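Local coordinates for protein MtVAO615 (PDB 6F72) that probably works as a secreted flavoprotein oxidase whose bicovalently bound FAD, once reduced, reacts rapidly with molecular oxygen, although no substrate has been identified, at residues A[84-89]-A[404-409]; A[221-226]-A[394-399]; A[238-243]-A[352-357]. One frame throughout, in Å; residues are numbered along the deposited sequence.

How the contacts relate
The three contacts nest along the chain: 84-89, 221-226 and 238-243 are met in reverse order by 352-357, 394-399 and 404-409, so contact 3 lies within contact 2 and contact 2 within contact 1. Contacts 1 and 2 have centres about 11 Å apart and both touch the FAD; they meet where P223 and T224 pack against Y404 O. Contact 3, its centre about 13 Å from that of contact 2, joins it through helix 391-399, with a probable hydrogen bond between H394 NE2 and T354 OG1. Contacts 1 and 3 do not touch. The series therefore leads from the flavin, through that helix, to strand 348-356 of the seven-stranded antiparallel sheet.

Contact 1: A[84-89]-A[404-409]; sequences WDISTI and YGNAAY. With FAD (flavin-adenine dinucleotide), chain E.
I89 sets CG2 over one face of the Y404 ring, a CH-pi contact of 3.7 Å from CG2 to the ring centroid, while the Y409 ring has S87 OG at its edge, near the ring plane. Between the two tyrosines, loops 84-89 and 404-409 run roughly antiparallel and are joined by a single beta bridge, I86 with A408, beside the methyl-bearing end of the flavin in this VAO-type oxidase. Y409 N donates to D85 O at 2.9 Å; the bond is nearly straight at the hydrogen (175°), with the donor above the carbonyl plane. A407 O is gripped twice. S87 N reaches it at 2.8 Å, and S87 OG, turned beside its own backbone N (chi1 -54°), donates at 3.0 Å from the opposite face of the carbonyl plane. One water adds a further link, donating to S87 O and Y404 O and accepting from A407 N. Y409 OH is hydrogen-bonded to the carbonyl of H157, one of the two residues cross-linked to the flavin. On the flavin side, methyl C7M packs 3.1 Å from S87 OG and 3.7 Å from A407 CB.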
loop_
_atom_site.group_PDB
_atom_site.type_symbol
_atom_site.label_atom_id
_atom_site.label_comp_id
_atom_site.label_asym_id
_atom_site.label_seq_id
_atom_site.Cartn_x
_atom_site.Cartn_y
_atom_site.Cartn_z
ATOM N N TRP A 84 10.674 4.463 -15.229
ATOM C CA TRP A 84 9.290 4.943 -15.066
ATOM C C TRP A 84 8.338 3.922 -14.438
ATOM O O TRP A 84 7.418 4.287 -13.677
ATOM C CB TRP A 84 8.721 5.401 -16.402
ATOM C CG TRP A 84 7.446 6.157 -16.264
ATOM C CD1 TRP A 84 6.186 5.674 -16.441
ATOM C CD2 TRP A 84 7.302 7.534 -15.895
ATOM N NE1 TRP A 84 5.257 6.662 -16.225
ATOM C CE2 TRP A 84 5.911 7.818 -15.881
ATOM C CE3 TRP A 84 8.212 8.560 -15.585
ATOM C CZ2 TRP A 84 5.402 9.092 -15.582
ATOM C CZ3 TRP A 84 7.708 9.832 -15.270
ATOM C CH2 TRP A 84 6.313 10.083 -15.268
ATOM N N ASP A 85 8.564 2.651 -14.759
ATOM C CA ASP A 85 7.758 1.546 -14.215
ATOM C C ASP A 85 8.319 0.946 -12.907
ATOM O O ASP A 85 7.942 -0.161 -12.506
ATOM C CB ASP A 85 7.550 0.471 -15.298
ATOM C CG ASP A 85 6.812 0.998 -16.521
ATOM O OD1 ASP A 85 6.048 1.989 -16.427
ATOM O OD2 ASP A 85 6.989 0.397 -17.587
ATOM N N ILE A 86 9.205 1.698 -12.247
ATOM C CA ILE A 86 9.783 1.340 -10.941
ATOM C C ILE A 86 9.277 2.357 -9.897
ATOM O O ILE A 86 8.994 3.512 -10.235
ATOM C CB ILE A 86 11.351 1.278 -11.011
ATOM C CG1 ILE A 86 11.847 0.349 -12.157
ATOM C CG2 ILE A 86 12.013 0.969 -9.656
ATOM C CD1 ILE A 86 11.460 -1.127 -12.070
ATOM N N SER A 87 9.108 1.908 -8.651
ATOM C CA SER A 87 8.853 2.819 -7.518
ATOM C C SER A 87 10.178 3.486 -7.158
ATOM O O SER A 87 11.048 2.883 -6.527
ATOM C CB SER A 87 8.240 2.078 -6.317
ATOM O OG SER A 87 7.072 1.374 -6.705
ATOM N N THR A 88 10.340 4.721 -7.616
ATOM C CA THR A 88 11.579 5.473 -7.412
ATOM C C THR A 88 11.309 6.712 -6.590
ATOM O O THR A 88 10.199 7.268 -6.619
ATOM C CB THR A 88 12.182 5.958 -8.742
ATOM O OG1 THR A 88 11.240 6.822 -9.389
ATOM C CG2 THR A 88 12.563 4.781 -9.643
ATOM N N ILE A 89 12.349 7.163 -5.897
ATOM C CA ILE A 89 12.271 8.358 -5.063
ATOM C C ILE A 89 11.994 9.597 -5.927
ATOM O O ILE A 89 11.269 10.499 -5.516
ATOM C CB ILE A 89 13.516 8.486 -4.134
ATOM C CG1 ILE A 89 13.298 9.527 -3.026
ATOM C CG2 ILE A 89 14.789 8.765 -4.925
ATOM C CD1 ILE A 89 12.336 9.109 -1.934
ATOM N N TYR A 404 16.397 2.753 -1.369
ATOM C CA TYR A 404 15.104 2.900 -2.047
ATOM C C TYR A 404 14.465 1.607 -2.551
ATOM O O TYR A 404 13.258 1.583 -2.827
ATOM C CB TYR A 404 15.205 3.916 -3.192
ATOM C CG TYR A 404 15.806 5.256 -2.816
ATOM C CD1 TYR A 404 15.334 5.989 -1.709
ATOM C CD2 TYR A 404 16.831 5.817 -3.596
ATOM C CE1 TYR A 404 15.884 7.226 -1.380
ATOM C CE2 TYR A 404 17.382 7.045 -3.277
ATOM C CZ TYR A 404 16.907 7.747 -2.172
ATOM O OH TYR A 404 17.469 8.970 -1.880
ATOM N N GLY A 405 15.264 0.545 -2.652
ATOM C CA GLY A 405 14.813 -0.724 -3.239
ATOM C C GLY A 405 14.756 -0.639 -4.763
ATOM O O GLY A 405 15.384 0.232 -5.377
ATOM N N ASN A 406 13.990 -1.538 -5.368
ATOM C CA ASN A 406 13.855 -1.588 -6.821
ATOM C C ASN A 406 12.494 -2.180 -7.200
ATOM O O ASN A 406 12.384 -2.978 -8.141
ATOM C CB ASN A 406 15.018 -2.400 -7.419
ATOM C CG ASN A 406 15.045 -2.360 -8.926
ATOM O OD1 ASN A 406 15.123 -1.286 -9.535
ATOM N ND2 ASN A 406 14.981 -3.537 -9.547
ATOM N N ALA A 407 11.456 -1.765 -6.476
ATOM C CA ALA A 407 10.153 -2.420 -6.551
ATOM C C ALA A 407 9.336 -1.949 -7.754
ATOM O O ALA A 407 8.880 -0.794 -7.795
ATOM C CB ALA A 407 9.382 -2.240 -5.250
ATOM N N ALA A 408 9.182 -2.860 -8.724
ATOM C CA ALA A 408 8.355 -2.664 -9.914
ATOM C C ALA A 408 6.949 -2.237 -9.536
ATOM O O ALA A 408 6.422 -2.664 -8.502
ATOM C CB ALA A 408 8.312 -3.936 -10.742
ATOM N N TYR A 409 6.368 -1.359 -10.344
ATOM C CA TYR A 409 5.003 -0.937 -10.126
ATOM C C TYR A 409 4.091 -1.592 -11.133
ATOM O O TYR A 409 4.143 -1.282 -12.337
ATOM C CB TYR A 409 4.829 0.577 -10.188
ATOM C CG TYR A 409 3.508 1.004 -9.600
ATOM C CD1 TYR A 409 2.321 0.933 -10.353
ATOM C CD2 TYR A 409 3.434 1.453 -8.267
ATOM C CE1 TYR A 409 1.104 1.301 -9.810
ATOM C CE2 TYR A 409 2.219 1.832 -7.711
ATOM C CZ TYR A 409 1.061 1.757 -8.470
ATOM O OH TYR A 409 -0.129 2.128 -7.899
HETATM P PA FAD E . -0.632 7.191 -1.181
HETATM O O1A FAD E . -1.143 6.810 -2.547
HETATM O O2A FAD E . 0.028 8.536 -1.068
HETATM O O5B FAD E . -1.855 7.089 -0.144
HETATM C C5B FAD E . -2.777 5.999 -0.165
HETATM C C4B FAD E . -4.122 6.395 0.433
HETATM O O4B FAD E . -3.933 6.878 1.764
HETATM C C3B FAD E . -4.845 7.499 -0.316
HETATM O O3B FAD E . -6.246 7.208 -0.231
HETATM C C2B FAD E . -4.543 8.763 0.471
HETATM O O2B FAD E . -5.600 9.720 0.370
HETATM C C1B FAD E . -4.399 8.232 1.887
HETATM N N9A FAD E . -3.423 8.966 2.728
HETATM C C8A FAD E . -2.080 8.842 2.665
HETATM N N7A FAD E . -1.482 9.621 3.601
HETATM C C5A FAD E . -2.456 10.246 4.282
HETATM C C6A FAD E . -2.513 11.211 5.403
HETATM N N6A FAD E . -1.366 11.658 5.961
HETATM N N1A FAD E . -3.729 11.630 5.824
HETATM C C2A FAD E . -4.878 11.193 5.264
HETATM N N3A FAD E . -4.898 10.304 4.240
HETATM C C4A FAD E . -3.740 9.806 3.716
HETATM N N1 FAD E . 1.307 -2.894 1.269
HETATM C C2 FAD E . 1.550 -3.852 2.198
HETATM O O2 FAD E . 0.694 -4.067 3.088
HETATM N N3 FAD E . 2.688 -4.581 2.188
HETATM C C4 FAD E . 3.656 -4.434 1.269
HETATM O O4 FAD E . 4.693 -5.135 1.297
HETATM C C4X FAD E . 3.466 -3.399 0.229
HETATM N N5 FAD E . 4.395 -3.174 -0.725
HETATM C C5X FAD E . 4.215 -2.223 -1.686
HETATM C C6 FAD E . 5.201 -2.001 -2.672
HETATM C C7 FAD E . 4.988 -1.006 -3.652
HETATM C C7M FAD E . 6.057 -0.790 -4.708
HETATM C C8 FAD E . 3.727 -0.179 -3.638
HETATM C C8M FAD E . 3.448 0.978 -4.585
HETATM C C9 FAD E . 2.770 -0.414 -2.655
HETATM C C9A FAD E . 2.958 -1.399 -1.682
HETATM N N10 FAD E . 1.983 -1.611 -0.678
HETATM C C10 FAD E . 2.201 -2.620 0.285
HETATM C "C1'" FAD E . 0.737 -0.849 -0.698
HETATM C "C2'" FAD E . 0.542 0.250 0.304
HETATM O "O2'" FAD E . 0.285 -0.359 1.568
HETATM C "C3'" FAD E . -0.678 1.022 -0.181
HETATM O "O3'" FAD E . -0.559 1.349 -1.583
HETATM C "C4'" FAD E . -0.891 2.289 0.634
HETATM O "O4'" FAD E . -2.164 2.852 0.311
HETATM C "C5'" FAD E . 0.247 3.291 0.433
HETATM O "O5'" FAD E . -0.010 4.507 1.116
HETATM P P FAD E . 0.887 5.800 0.792
HETATM O O1P FAD E . 2.335 5.403 0.827
HETATM O O2P FAD E . 0.339 6.899 1.674
HETATM O O3P FAD E . 0.465 6.106 -0.737
HETATM O O HOH W 1 11.349 0.717 -4.816
#

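Contact 2: A[221-226]-A[394-399]; sequences TCPTVG and HFFTYL. With FAD (flavin-adenine dinucleotide), chain E.
T221, P223, F395, F396 and L399 carry this contact by van der Waals packing alone; no hydrogen bond passes between the loop 221-226 and residues 394-399 of helix 391-399. F395 brings CZ to 3.3 Å from T221 O; its CG lies anti to the backbone N (chi1 -171°). P223 CG comes to the edge of that ring, near its plane, and lies 3.8 Å from F396 CE1. L399 completes the patch, its CD1 3.8 Å from T221 CB.

Within the helix, side chains also pack on one another. F395 CD1 stands over the centre of the F396 ring, and L399 CD1 sits over a face of the F395 ring, 3.6 Å above its plane and offset toward the rim.

Several polar bonds of the loop go to the FAD. T221 grips flavin O4 twice, through N and through OG1, the latter at 2.7 Å. OG1 reaches that oxygen from between the backbone N and the carbonyl carbon (chi1 55°). G226 N donates to phosphate oxygen O1P at 2.7 Å, with a bent angle of 141°. T224 OG1 is bonded instead to H157 NE2.

The covalent link is C222 SG to flavin C6. With the bond from H157 it makes the 6-S-cysteinyl, 8alpha-histidyl attachment of the bicovalent flavin. C222 also opens a type I beta turn that ends at V225, whose CG2 packs 3.5 Å from flavin C9A.

Around the contact, F395 also meets Y207 of helix 203-212, and P223 is backbone-bonded to F204 of the same helix. Helix 391-399 packs in turn on strand 382-388, where H394 touches S388 and T397 and Y398 touch R386.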
loop_
_atom_site.group_PDB
_atom_site.type_symbol
_atom_site.label_atom_id
_atom_site.label_comp_id
_atom_site.label_asym_id
_atom_site.label_seq_id
_atom_site.Cartn_x
_atom_site.Cartn_y
_atom_site.Cartn_z
ATOM N N THR A 221 7.392 -4.003 2.497
ATOM C CA THR A 221 8.555 -4.595 1.852
ATOM C C THR A 221 9.043 -3.675 0.750
ATOM O O THR A 221 10.196 -3.778 0.299
ATOM C CB THR A 221 8.225 -5.963 1.246
ATOM O OG1 THR A 221 7.109 -5.824 0.357
ATOM C CG2 THR A 221 7.887 -6.968 2.341
ATOM N N CYS A 222 8.155 -2.790 0.306
ATOM C CA CYS A 222 8.508 -1.809 -0.697
ATOM C C CYS A 222 9.007 -0.549 0.051
ATOM O O CYS A 222 8.209 0.131 0.697
ATOM C CB CYS A 222 7.302 -1.529 -1.604
ATOM S SG CYS A 222 6.538 -2.919 -2.542
ATOM N N PRO A 223 10.333 -0.248 -0.016
ATOM C CA PRO A 223 10.923 0.797 0.863
ATOM C C PRO A 223 10.354 2.205 0.725
ATOM O O PRO A 223 10.345 2.952 1.705
ATOM C CB PRO A 223 12.411 0.777 0.506
ATOM C CG PRO A 223 12.641 -0.547 -0.139
ATOM C CD PRO A 223 11.367 -0.877 -0.865
ATOM N N THR A 224 9.877 2.555 -0.469
ATOM C CA THR A 224 9.356 3.899 -0.771
ATOM C C THR A 224 7.916 4.117 -0.279
ATOM O O THR A 224 7.399 5.235 -0.332
ATOM C CB THR A 224 9.429 4.218 -2.297
ATOM O OG1 THR A 224 8.562 3.324 -3.031
ATOM C CG2 THR A 224 10.874 4.124 -2.816
ATOM N N VAL A 225 7.270 3.048 0.187
ATOM C CA VAL A 225 5.890 3.113 0.712
ATOM C C VAL A 225 5.788 4.000 1.959
ATOM O O VAL A 225 6.653 3.932 2.825
ATOM C CB VAL A 225 5.336 1.697 0.969
ATOM C CG1 VAL A 225 4.072 1.725 1.820
ATOM C CG2 VAL A 225 5.067 1.030 -0.376
ATOM N N GLY A 226 4.751 4.842 2.011
ATOM C CA GLY A 226 4.536 5.741 3.138
ATOM C C GLY A 226 3.937 5.019 4.343
ATOM O O GLY A 226 2.732 4.709 4.346
ATOM N N HIS A 394 19.105 -7.402 7.255
ATOM C CA HIS A 394 18.273 -8.490 6.723
ATOM C C HIS A 394 17.329 -7.988 5.636
ATOM O O HIS A 394 17.279 -8.571 4.545
ATOM C CB HIS A 394 17.483 -9.177 7.839
ATOM C CG HIS A 394 16.407 -10.094 7.347
ATOM N ND1 HIS A 394 16.648 -11.406 7.003
ATOM C CD2 HIS A 394 15.080 -9.891 7.155
ATOM C CE1 HIS A 394 15.518 -11.971 6.619
ATOM N NE2 HIS A 394 14.552 -11.074 6.697
ATOM N N PHE A 395 16.596 -6.914 5.949
ATOM C CA PHE A 395 15.644 -6.313 5.025
ATOM C C PHE A 395 16.278 -5.996 3.665
ATOM O O PHE A 395 15.760 -6.416 2.626
ATOM C CB PHE A 395 15.004 -5.052 5.620
ATOM C CG PHE A 395 13.871 -4.520 4.797
ATOM C CD1 PHE A 395 14.111 -3.645 3.737
ATOM C CD2 PHE A 395 12.561 -4.928 5.048
ATOM C CE1 PHE A 395 13.064 -3.179 2.946
ATOM C CE2 PHE A 395 11.505 -4.456 4.274
ATOM C CZ PHE A 395 11.761 -3.586 3.213
ATOM N N PHE A 396 17.396 -5.268 3.685
ATOM C CA PHE A 396 18.004 -4.794 2.438
ATOM C C PHE A 396 18.897 -5.809 1.718
ATOM O O PHE A 396 19.187 -5.633 0.527
ATOM C CB PHE A 396 18.658 -3.409 2.607
ATOM C CG PHE A 396 17.654 -2.287 2.734
ATOM C CD1 PHE A 396 16.864 -1.901 1.640
ATOM C CD2 PHE A 396 17.469 -1.628 3.946
ATOM C CE1 PHE A 396 15.929 -0.873 1.757
ATOM C CE2 PHE A 396 16.537 -0.600 4.066
ATOM C CZ PHE A 396 15.768 -0.220 2.972
ATOM N N THR A 397 19.290 -6.881 2.413
ATOM C CA THR A 397 19.881 -8.046 1.747
ATOM C C THR A 397 18.858 -8.607 0.754
ATOM O O THR A 397 19.182 -8.814 -0.419
ATOM C CB THR A 397 20.287 -9.160 2.738
ATOM O OG1 THR A 397 21.127 -8.616 3.755
ATOM C CG2 THR A 397 21.048 -10.283 2.023
ATOM N N TYR A 398 17.626 -8.804 1.230
ATOM C CA TYR A 398 16.576 -9.462 0.448
ATOM C C TYR A 398 15.702 -8.544 -0.412
ATOM O O TYR A 398 15.193 -8.982 -1.460
ATOM C CB TYR A 398 15.719 -10.360 1.353
ATOM C CG TYR A 398 16.518 -11.529 1.894
ATOM C CD1 TYR A 398 16.820 -12.635 1.082
ATOM C CD2 TYR A 398 17.013 -11.512 3.198
ATOM C CE1 TYR A 398 17.574 -13.698 1.568
ATOM C CE2 TYR A 398 17.770 -12.569 3.692
ATOM C CZ TYR A 398 18.044 -13.654 2.874
ATOM O OH TYR A 398 18.789 -14.691 3.363
ATOM N N LEU A 399 15.545 -7.288 0.005
ATOM C CA LEU A 399 14.566 -6.388 -0.613
ATOM C C LEU A 399 15.183 -5.030 -0.977
ATOM O O LEU A 399 14.478 -4.021 -1.150
ATOM C CB LEU A 399 13.306 -6.260 0.277
ATOM C CG LEU A 399 12.658 -7.540 0.865
ATOM C CD1 LEU A 399 11.728 -7.224 2.022
ATOM C CD2 LEU A 399 11.922 -8.399 -0.151
HETATM P PA FAD E . -0.632 7.191 -1.181
HETATM O O1A FAD E . -1.143 6.810 -2.547
HETATM O O2A FAD E . 0.028 8.536 -1.068
HETATM O O5B FAD E . -1.855 7.089 -0.144
HETATM C C5B FAD E . -2.777 5.999 -0.165
HETATM C C4B FAD E . -4.122 6.395 0.433
HETATM O O4B FAD E . -3.933 6.878 1.764
HETATM C C3B FAD E . -4.845 7.499 -0.316
HETATM O O3B FAD E . -6.246 7.208 -0.231
HETATM C C2B FAD E . -4.543 8.763 0.471
HETATM O O2B FAD E . -5.600 9.720 0.370
HETATM C C1B FAD E . -4.399 8.232 1.887
HETATM N N9A FAD E . -3.423 8.966 2.728
HETATM C C8A FAD E . -2.080 8.842 2.665
HETATM N N7A FAD E . -1.482 9.621 3.601
HETATM C C5A FAD E . -2.456 10.246 4.282
HETATM C C6A FAD E . -2.513 11.211 5.403
HETATM N N6A FAD E . -1.366 11.658 5.961
HETATM N N1A FAD E . -3.729 11.630 5.824
HETATM C C2A FAD E . -4.878 11.193 5.264
HETATM N N3A FAD E . -4.898 10.304 4.240
HETATM C C4A FAD E . -3.740 9.806 3.716
HETATM N N1 FAD E . 1.307 -2.894 1.269
HETATM C C2 FAD E . 1.550 -3.852 2.198
HETATM O O2 FAD E . 0.694 -4.067 3.088
HETATM N N3 FAD E . 2.688 -4.581 2.188
HETATM C C4 FAD E . 3.656 -4.434 1.269
HETATM O O4 FAD E . 4.693 -5.135 1.297
HETATM C C4X FAD E . 3.466 -3.399 0.229
HETATM N N5 FAD E . 4.395 -3.174 -0.725
HETATM C C5X FAD E . 4.215 -2.223 -1.686
HETATM C C6 FAD E . 5.201 -2.001 -2.672
HETATM C C7 FAD E . 4.988 -1.006 -3.652
HETATM C C7M FAD E . 6.057 -0.790 -4.708
HETATM C C8 FAD E . 3.727 -0.179 -3.638
HETATM C C8M FAD E . 3.448 0.978 -4.585
HETATM C C9 FAD E . 2.770 -0.414 -2.655
HETATM C C9A FAD E . 2.958 -1.399 -1.682
HETATM N N10 FAD E . 1.983 -1.611 -0.678
HETATM C C10 FAD E . 2.201 -2.620 0.285
HETATM C "C1'" FAD E . 0.737 -0.849 -0.698
HETATM C "C2'" FAD E . 0.542 0.250 0.304
HETATM O "O2'" FAD E . 0.285 -0.359 1.568
HETATM C "C3'" FAD E . -0.678 1.022 -0.181
HETATM O "O3'" FAD E . -0.559 1.349 -1.583
HETATM C "C4'" FAD E . -0.891 2.289 0.634
HETATM O "O4'" FAD E . -2.164 2.852 0.311
HETATM C "C5'" FAD E . 0.247 3.291 0.433
HETATM O "O5'" FAD E . -0.010 4.507 1.116
HETATM P P FAD E . 0.887 5.800 0.792
HETATM O O1P FAD E . 2.335 5.403 0.827
HETATM O O2P FAD E . 0.339 6.899 1.674
HETATM O O3P FAD E . 0.465 6.106 -0.737
#

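Contact 3: A[238-243]-A[352-357]; sequences SILSSS and YGTMPG
I239 and T354 meet with their side chains at about a right angle, I239 CD1 lying 3.3 Å from T354 OG1. The methyl gets there because CG1 sits between the backbone N and the carbonyl carbon (chi1 60°) and CD1 then extends onward (chi2 164°). Its other near neighbour is T354 CG2. Two residues away, P356 CG meets two side chains: L240 CD2 at 3.9 Å, the side chains crossing obliquely, and S243 OG at 3.5 Å.

No hydrogen bond crosses between the two segments; the hydroxyls have polar partners beyond them. T354 OG1 is hydrogen-bonded to H394 NE2, a bond that would hold the T354 hydroxyl in place beside I239 CD1, and S243 OG to the carbonyl of G337.

Behind the side chains of 238-243 stands a type I beta turn, S238 to S241, leading into the short helix 241-244. S238 OG accepts from L240 N at 3.1 Å, a capping bond, and is itself bonded to the carbonyl of G219. I239 O is hydrogen-bonded to S339 OG, tying the turn to strand 339-344.

The partner is the end of strand 348-356. The contact joins the PCMH-type FAD-binding region, which holds 238-243, to the seven-stranded antiparallel sheet, consistent with the separate substrate-domain sheet of VAO-type enzymes. The CB atoms of T354 and P356 point toward 238-243, whereas that of M355 points away; its side chain packs on F333 of helix 316-335. Strand 339-344 flanks this strand, with T354 backbone-bonded to S339; strand 302-310 does too, through G353 with T305 and M355 with G303. Farther out, I239 and L240 both pack on Y391 of helix 391-399, and I239 also touches T221, a residue of the FAD pocket.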
loop_
_atom_site.group_PDB
_atom_site.type_symbol
_atom_site.label_atom_id
_atom_site.label_comp_id
_atom_site.label_asym_id
_atom_site.label_seq_id
_atom_site.Cartn_x
_atom_site.Cartn_y
_atom_site.Cartn_z
ATOM N N SER A 238 3.733 -6.996 6.665
ATOM C CA SER A 238 5.168 -6.869 6.847
ATOM C C SER A 238 5.729 -8.260 7.045
ATOM O O SER A 238 5.017 -9.153 7.531
ATOM C CB SER A 238 5.451 -6.029 8.106
ATOM O OG SER A 238 6.830 -5.983 8.445
ATOM N N ILE A 239 7.006 -8.440 6.707
ATOM C CA ILE A 239 7.739 -9.690 6.993
ATOM C C ILE A 239 7.922 -9.893 8.521
ATOM O O ILE A 239 8.291 -10.977 8.995
ATOM C CB ILE A 239 9.083 -9.767 6.207
ATOM C CG1 ILE A 239 10.024 -8.591 6.570
ATOM C CG2 ILE A 239 8.814 -9.826 4.697
ATOM C CD1 ILE A 239 11.480 -8.768 6.165
ATOM N N LEU A 240 7.618 -8.841 9.275
ATOM C CA LEU A 240 7.725 -8.835 10.722
ATOM C C LEU A 240 6.374 -9.061 11.409
ATOM O O LEU A 240 6.295 -9.066 12.643
ATOM C CB LEU A 240 8.355 -7.512 11.210
ATOM C CG LEU A 240 9.875 -7.305 11.152
ATOM C CD1 LEU A 240 10.247 -6.029 11.907
ATOM C CD2 LEU A 240 10.694 -8.486 11.669
ATOM N N SER A 241 5.322 -9.246 10.614
ATOM C CA SER A 241 3.974 -9.350 11.155
ATOM C C SER A 241 3.726 -10.587 12.023
ATOM O O SER A 241 2.956 -10.510 12.979
ATOM C CB SER A 241 2.926 -9.203 10.059
ATOM O OG SER A 241 2.837 -7.843 9.676
ATOM N N SER A 242 4.419 -11.687 11.732
ATOM C CA SER A 242 4.333 -12.904 12.552
ATOM C C SER A 242 4.923 -12.683 13.942
ATOM O O SER A 242 4.571 -13.394 14.888
ATOM C CB SER A 242 5.050 -14.073 11.892
ATOM O OG SER A 242 4.408 -14.443 10.698
ATOM N N SER A 243 5.834 -11.718 14.046
ATOM C CA SER A 243 6.428 -11.365 15.321
ATOM C C SER A 243 5.649 -10.257 16.039
ATOM O O SER A 243 5.504 -10.314 17.269
ATOM C CB SER A 243 7.900 -10.984 15.162
ATOM O OG SER A 243 8.695 -12.119 14.872
ATOM N N TYR A 352 11.928 -15.885 0.232
ATOM C CA TYR A 352 12.847 -15.271 1.182
ATOM C C TYR A 352 12.288 -15.404 2.583
ATOM O O TYR A 352 11.158 -14.980 2.854
ATOM C CB TYR A 352 13.060 -13.794 0.866
ATOM C CG TYR A 352 13.529 -13.479 -0.540
ATOM C CD1 TYR A 352 14.548 -14.227 -1.161
ATOM C CD2 TYR A 352 12.988 -12.388 -1.239
ATOM C CE1 TYR A 352 14.986 -13.915 -2.448
ATOM C CE2 TYR A 352 13.431 -12.055 -2.522
ATOM C CZ TYR A 352 14.425 -12.824 -3.116
ATOM O OH TYR A 352 14.865 -12.495 -4.383
ATOM N N GLY A 353 13.082 -16.012 3.457
ATOM C CA GLY A 353 12.686 -16.249 4.842
ATOM C C GLY A 353 13.144 -15.181 5.813
ATOM O O GLY A 353 14.252 -14.660 5.690
ATOM N N THR A 354 12.283 -14.885 6.789
ATOM C CA THR A 354 12.561 -13.921 7.857
ATOM C C THR A 354 12.316 -14.605 9.209
ATOM O O THR A 354 11.188 -14.985 9.542
ATOM C CB THR A 354 11.691 -12.661 7.705
ATOM O OG1 THR A 354 12.007 -12.022 6.460
ATOM C CG2 THR A 354 11.919 -11.681 8.855
ATOM N N MET A 355 13.395 -14.764 9.967
ATOM C CA MET A 355 13.381 -15.558 11.190
ATOM C C MET A 355 13.991 -14.777 12.370
ATOM O O MET A 355 15.135 -15.040 12.764
ATOM C CB MET A 355 14.091 -16.903 10.941
ATOM C CG MET A 355 13.362 -17.811 9.954
ATOM S SD MET A 355 14.360 -19.127 9.225
ATOM C CE MET A 355 15.206 -18.222 7.924
ATOM N N PRO A 356 13.235 -13.797 12.926
ATOM C CA PRO A 356 13.819 -12.883 13.931
ATOM C C PRO A 356 14.372 -13.603 15.159
ATOM O O PRO A 356 13.725 -14.503 15.695
ATOM C CB PRO A 356 12.644 -11.964 14.300
ATOM C CG PRO A 356 11.746 -12.010 13.103
ATOM C CD PRO A 356 11.831 -13.438 12.630
ATOM N N GLY A 357 15.581 -13.232 15.567
ATOM C CA GLY A 357 16.234 -13.834 16.732
ATOM C C GLY A 357 16.781 -15.241 16.547
ATOM O O GLY A 357 17.256 -15.846 17.521
#